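Local coordinates for protein acyl-coenzyme A oxidase 1 (Yarrowia lipolytica, PDB 5Y9D) that oxidises acyl-CoA to (2E)-enoyl-CoA with FAD and molecular oxygen, releasing hydrogen peroxide in peroxisomal fatty acid beta-oxidation, at residues A[176-188]-A[220-232]. Residues are numbered along the deposited sequence; the frame is centred on the assembly and turned at random.
Sequences NLKGLETTATYDQ and FAKLIVHGKDYGT
Thr183 to Tyr186 run parallel to Lys222 to Val225, strands 183-187 and 220-225 inclined by 29° with their axes 4.3 Å apart at the closest. Four backbone bonds make the ladder: Lys222 N to Thr182 O, Ala184 N to Lys222 O, Ile224 N to Ala184 O, and Tyr186 N to Ile224 O (2.7 Å). Thr183 pairs with Lys222, Ala184 with Leu223 and Thr185 with Ile224. On the Thr183 face, CB of Thr185 lies against CB of Ile224 at 3.6 Å. The other face carries Ala184, whose CB meets Ala221 CB at 4.0 Å; Phe235 of the hairpin's return strand packs on both alanines. Strand 220-225 turns back through a type I' turn, Val225 to Lys228, so in this mixed sheet of the acyl-CoA dehydrogenase middle domain it lies between strand 183-187, parallel to it, and its antiparallel hairpin partner 228-238; strand 183-187 pairs antiparallel with strand 192-196 along its other edge. Before the ladder starts, the chain at 177-180 is held by side chains of the hairpin. Thr232 OG1 donates to Leu177 O over 3.0 Å, coming from above the carbonyl plane, while its CG2, anti to the backbone N (the OG1 torsion being -58°), turns to Leu180 CD1 at 3.9 Å. The Leu180 and Thr232 side chains cross at about a right angle, and the same CD1 reaches Phe220 CB. Lys222 lays CG on Leu180 O at 3.5 Å, and its NZ forms a salt bridge with Asp229 OD2, the hydrogen bond within it a weak one. The side chain of Leu177 lies about 6 Å from a bound FAD.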
loop_
_atom_site.group_PDB
_atom_site.type_symbol
_atom_site.label_atom_id
_atom_site.label_comp_id
_atom_site.label_asym_id
_atom_site.label_seq_id
_atom_site.Cartn_x
_atom_site.Cartn_y
_atom_site.Cartn_z
ATOM N N ASN A 176 -13.785 -19.097 -6.720
ATOM C CA ASN A 176 -14.423 -20.381 -6.923
ATOM C C ASN A 176 -14.862 -20.617 -8.354
ATOM O O ASN A 176 -15.967 -20.288 -8.738
ATOM C CB ASN A 176 -15.598 -20.574 -5.977
ATOM C CG ASN A 176 -16.197 -21.949 -6.088
ATOM O OD1 ASN A 176 -15.590 -22.848 -6.628
ATOM N ND2 ASN A 176 -17.386 -22.113 -5.580
ATOM N N LEU A 177 -13.972 -21.227 -9.120
ATOM C CA LEU A 177 -14.211 -21.529 -10.502
ATOM C C LEU A 177 -15.285 -22.575 -10.714
ATOM O O LEU A 177 -15.942 -22.581 -11.761
ATOM C CB LEU A 177 -12.912 -21.981 -11.156
ATOM C CG LEU A 177 -11.857 -20.917 -11.508
ATOM C CD1 LEU A 177 -12.156 -19.497 -10.997
ATOM C CD2 LEU A 177 -10.478 -21.366 -11.006
ATOM N N LYS A 178 -15.502 -23.443 -9.728
ATOM C CA LYS A 178 -16.551 -24.459 -9.848
ATOM C C LYS A 178 -17.931 -23.828 -9.774
ATOM O O LYS A 178 -18.895 -24.428 -10.207
ATOM C CB LYS A 178 -16.396 -25.569 -8.794
ATOM C CG LYS A 178 -15.277 -26.561 -9.109
ATOM C CD LYS A 178 -15.080 -27.599 -8.004
ATOM C CE LYS A 178 -14.302 -27.036 -6.811
ATOM N NZ LYS A 178 -13.971 -28.054 -5.767
ATOM N N GLY A 179 -18.032 -22.621 -9.228
ATOM C CA GLY A 179 -19.334 -21.956 -9.059
ATOM C C GLY A 179 -19.669 -20.970 -10.159
ATOM O O GLY A 179 -20.626 -20.191 -10.035
ATOM N N LEU A 180 -18.887 -20.994 -11.237
ATOM C CA LEU A 180 -19.144 -20.126 -12.382
ATOM C C LEU A 180 -20.525 -20.397 -12.896
ATOM O O LEU A 180 -20.960 -21.535 -12.961
ATOM C CB LEU A 180 -18.147 -20.398 -13.522
ATOM C CG LEU A 180 -16.742 -19.917 -13.305
ATOM C CD1 LEU A 180 -15.843 -20.363 -14.433
ATOM C CD2 LEU A 180 -16.738 -18.420 -13.207
ATOM N N GLU A 181 -21.189 -19.357 -13.331
ATOM C CA GLU A 181 -22.590 -19.450 -13.608
ATOM C C GLU A 181 -22.876 -19.403 -15.100
ATOM O O GLU A 181 -23.930 -19.828 -15.533
ATOM C CB GLU A 181 -23.339 -18.361 -12.833
ATOM C CG GLU A 181 -23.601 -18.656 -11.362
ATOM C CD GLU A 181 -24.484 -17.579 -10.711
ATOM O OE1 GLU A 181 -24.036 -16.408 -10.517
ATOM O OE2 GLU A 181 -25.665 -17.875 -10.405
ATOM N N THR A 182 -21.944 -18.918 -15.895
ATOM C CA THR A 182 -22.075 -18.954 -17.358
ATOM C C THR A 182 -22.180 -20.372 -17.869
ATOM O O THR A 182 -21.409 -21.214 -17.461
ATOM C CB THR A 182 -20.837 -18.371 -18.030
ATOM O OG1 THR A 182 -20.768 -16.968 -17.774
ATOM C CG2 THR A 182 -20.891 -18.600 -19.523
ATOM N N THR A 183 -23.081 -20.630 -18.816
ATOM C CA THR A 183 -23.293 -21.998 -19.287
ATOM C C THR A 183 -22.867 -22.240 -20.700
ATOM O O THR A 183 -23.022 -21.375 -21.554
ATOM C CB THR A 183 -24.789 -22.396 -19.252
ATOM O OG1 THR A 183 -25.529 -21.634 -20.226
ATOM C CG2 THR A 183 -25.394 -22.260 -17.833
ATOM N N ALA A 184 -22.454 -23.477 -20.954
ATOM C CA ALA A 184 -22.207 -23.990 -22.295
ATOM C C ALA A 184 -23.010 -25.271 -22.496
ATOM O O ALA A 184 -22.543 -26.374 -22.152
ATOM C CB ALA A 184 -20.736 -24.297 -22.478
ATOM N N THR A 185 -24.197 -25.141 -23.078
ATOM C CA THR A 185 -25.096 -26.265 -23.148
ATOM C C THR A 185 -25.135 -26.787 -24.575
ATOM O O THR A 185 -25.314 -26.024 -25.519
ATOM C CB THR A 185 -26.496 -25.973 -22.556
ATOM O OG1 THR A 185 -27.493 -26.661 -23.306
ATOM C CG2 THR A 185 -26.829 -24.518 -22.542
ATOM N N TYR A 186 -24.952 -28.112 -24.691
ATOM C CA TYR A 186 -24.672 -28.792 -25.955
ATOM C C TYR A 186 -25.935 -28.974 -26.751
ATOM O O TYR A 186 -26.967 -29.263 -26.193
ATOM C CB TYR A 186 -24.034 -30.168 -25.737
ATOM C CG TYR A 186 -23.787 -30.867 -27.056
ATOM C CD1 TYR A 186 -22.874 -30.353 -27.972
ATOM C CD2 TYR A 186 -24.511 -32.005 -27.423
ATOM C CE1 TYR A 186 -22.659 -30.970 -29.193
ATOM C CE2 TYR A 186 -24.310 -32.629 -28.647
ATOM C CZ TYR A 186 -23.381 -32.107 -29.523
ATOM O OH TYR A 186 -23.172 -32.700 -30.731
ATOM N N ASP A 187 -25.844 -28.775 -28.057
ATOM C CA ASP A 187 -26.999 -28.933 -28.924
ATOM C C ASP A 187 -26.646 -29.881 -30.054
ATOM O O ASP A 187 -25.856 -29.547 -30.931
ATOM C CB ASP A 187 -27.478 -27.576 -29.460
ATOM C CG ASP A 187 -28.719 -27.694 -30.343
ATOM O OD1 ASP A 187 -29.125 -28.827 -30.659
ATOM O OD2 ASP A 187 -29.283 -26.653 -30.737
ATOM N N GLN A 188 -27.269 -31.051 -30.031
ATOM C CA GLN A 188 -26.944 -32.141 -30.951
ATOM C C GLN A 188 -27.493 -31.895 -32.345
ATOM O O GLN A 188 -26.798 -32.126 -33.318
ATOM C CB GLN A 188 -27.486 -33.444 -30.387
ATOM C CG GLN A 188 -27.033 -34.702 -31.099
ATOM C CD GLN A 188 -27.431 -35.936 -30.319
ATOM O OE1 GLN A 188 -28.296 -35.875 -29.445
ATOM N NE2 GLN A 188 -26.800 -37.052 -30.618
ATOM N N PHE A 220 -14.651 -19.632 -19.943
ATOM C CA PHE A 220 -14.866 -20.779 -19.059
ATOM C C PHE A 220 -16.350 -20.835 -18.678
ATOM O O PHE A 220 -16.925 -19.821 -18.326
ATOM C CB PHE A 220 -13.991 -20.713 -17.816
ATOM C CG PHE A 220 -12.530 -20.890 -18.095
ATOM C CD1 PHE A 220 -11.791 -19.866 -18.702
ATOM C CD2 PHE A 220 -11.880 -22.061 -17.748
ATOM C CE1 PHE A 220 -10.436 -20.018 -18.960
ATOM C CE2 PHE A 220 -10.532 -22.223 -18.007
ATOM C CZ PHE A 220 -9.799 -21.193 -18.603
ATOM N N ALA A 221 -16.955 -22.017 -18.747
ATOM C CA ALA A 221 -18.386 -22.172 -18.529
ATOM C C ALA A 221 -18.744 -23.596 -18.108
ATOM O O ALA A 221 -17.988 -24.548 -18.342
ATOM C CB ALA A 221 -19.133 -21.825 -19.810
ATOM N N LYS A 222 -19.926 -23.740 -17.530
ATOM C CA LYS A 222 -20.433 -25.048 -17.162
ATOM C C LYS A 222 -20.937 -25.748 -18.391
ATOM O O LYS A 222 -21.819 -25.253 -19.101
ATOM C CB LYS A 222 -21.527 -24.939 -16.108
ATOM C CG LYS A 222 -20.998 -24.475 -14.772
ATOM C CD LYS A 222 -19.842 -25.368 -14.336
ATOM C CE LYS A 222 -19.425 -25.119 -12.908
ATOM N NZ LYS A 222 -20.608 -25.189 -12.003
ATOM N N LEU A 223 -20.326 -26.898 -18.651
ATOM C CA LEU A 223 -20.657 -27.739 -19.788
ATOM C C LEU A 223 -21.956 -28.468 -19.480
ATOM O O LEU A 223 -21.992 -29.327 -18.578
ATOM C CB LEU A 223 -19.537 -28.745 -19.954
ATOM C CG LEU A 223 -19.764 -29.885 -20.917
ATOM C CD1 LEU A 223 -19.939 -29.282 -22.290
ATOM C CD2 LEU A 223 -18.553 -30.807 -20.840
ATOM N N ILE A 224 -23.036 -28.118 -20.186
ATOM C CA ILE A 224 -24.302 -28.775 -19.917
ATOM C C ILE A 224 -24.692 -29.662 -21.084
ATOM O O ILE A 224 -24.805 -29.189 -22.183
ATOM C CB ILE A 224 -25.459 -27.810 -19.585
ATOM C CG1 ILE A 224 -25.011 -26.617 -18.737
ATOM C CG2 ILE A 224 -26.558 -28.560 -18.843
ATOM C CD1 ILE A 224 -24.390 -26.959 -17.405
ATOM N N VAL A 225 -24.901 -30.946 -20.812
ATOM C CA VAL A 225 -25.345 -31.943 -21.806
ATOM C C VAL A 225 -26.508 -32.737 -21.198
ATOM O O VAL A 225 -26.405 -33.261 -20.079
ATOM C CB VAL A 225 -24.211 -32.931 -22.205
ATOM C CG1 VAL A 225 -24.602 -33.733 -23.445
ATOM C CG2 VAL A 225 -22.901 -32.205 -22.481
ATOM N N HIS A 226 -27.622 -32.805 -21.924
ATOM C CA HIS A 226 -28.822 -33.528 -21.469
ATOM C C HIS A 226 -29.225 -33.214 -20.030
ATOM O O HIS A 226 -29.625 -34.108 -19.266
ATOM C CB HIS A 226 -28.597 -35.026 -21.616
ATOM C CG HIS A 226 -28.255 -35.434 -23.008
ATOM N ND1 HIS A 226 -28.943 -34.964 -24.103
ATOM C CD2 HIS A 226 -27.303 -36.268 -23.487
ATOM C CE1 HIS A 226 -28.427 -35.485 -25.201
ATOM N NE2 HIS A 226 -27.428 -36.279 -24.857
ATOM N N GLY A 227 -29.110 -31.936 -19.672
ATOM C CA GLY A 227 -29.535 -31.422 -18.377
ATOM C C GLY A 227 -28.569 -31.669 -17.248
ATOM O O GLY A 227 -28.890 -31.401 -16.101
ATOM N N LYS A 228 -27.384 -32.188 -17.556
ATOM C CA LYS A 228 -26.396 -32.473 -16.526
ATOM C C LYS A 228 -25.161 -31.576 -16.701
ATOM O O LYS A 228 -24.604 -31.458 -17.802
ATOM C CB LYS A 228 -26.017 -33.961 -16.542
ATOM C CG LYS A 228 -24.674 -34.276 -15.873
ATOM C CD LYS A 228 -24.693 -35.553 -15.057
ATOM C CE LYS A 228 -23.337 -36.250 -15.014
ATOM N NZ LYS A 228 -23.384 -37.444 -15.910
ATOM N N ASP A 229 -24.761 -30.966 -15.582
ATOM C CA ASP A 229 -23.553 -30.150 -15.468
ATOM C C ASP A 229 -22.313 -31.034 -15.335
ATOM O O ASP A 229 -22.116 -31.676 -14.310
ATOM C CB ASP A 229 -23.686 -29.258 -14.231
ATOM C CG ASP A 229 -22.649 -28.153 -14.170
ATOM O OD1 ASP A 229 -21.607 -28.272 -14.848
ATOM O OD2 ASP A 229 -22.875 -27.170 -13.417
ATOM N N TYR A 230 -21.463 -31.047 -16.356
ATOM C CA TYR A 230 -20.210 -31.792 -16.272
ATOM C C TYR A 230 -19.032 -30.999 -15.713
ATOM O O TYR A 230 -17.879 -31.473 -15.725
ATOM C CB TYR A 230 -19.861 -32.377 -17.624
ATOM C CG TYR A 230 -20.728 -33.559 -17.929
ATOM C CD1 TYR A 230 -20.371 -34.839 -17.494
ATOM C CD2 TYR A 230 -21.928 -33.398 -18.628
ATOM C CE1 TYR A 230 -21.173 -35.935 -17.777
ATOM C CE2 TYR A 230 -22.734 -34.477 -18.910
ATOM C CZ TYR A 230 -22.366 -35.741 -18.477
ATOM O OH TYR A 230 -23.196 -36.797 -18.758
ATOM N N GLY A 231 -19.325 -29.811 -15.190
ATOM C CA GLY A 231 -18.301 -28.937 -14.653
ATOM C C GLY A 231 -17.758 -27.874 -15.597
ATOM O O GLY A 231 -18.177 -27.719 -16.741
ATOM N N THR A 232 -16.760 -27.160 -15.107
ATOM C CA THR A 232 -16.171 -26.048 -15.820
ATOM C C THR A 232 -15.186 -26.472 -16.898
ATOM O O THR A 232 -14.220 -27.152 -16.638
ATOM C CB THR A 232 -15.457 -25.122 -14.838
ATOM O OG1 THR A 232 -16.392 -24.668 -13.871
ATOM C CG2 THR A 232 -14.875 -23.936 -15.549
#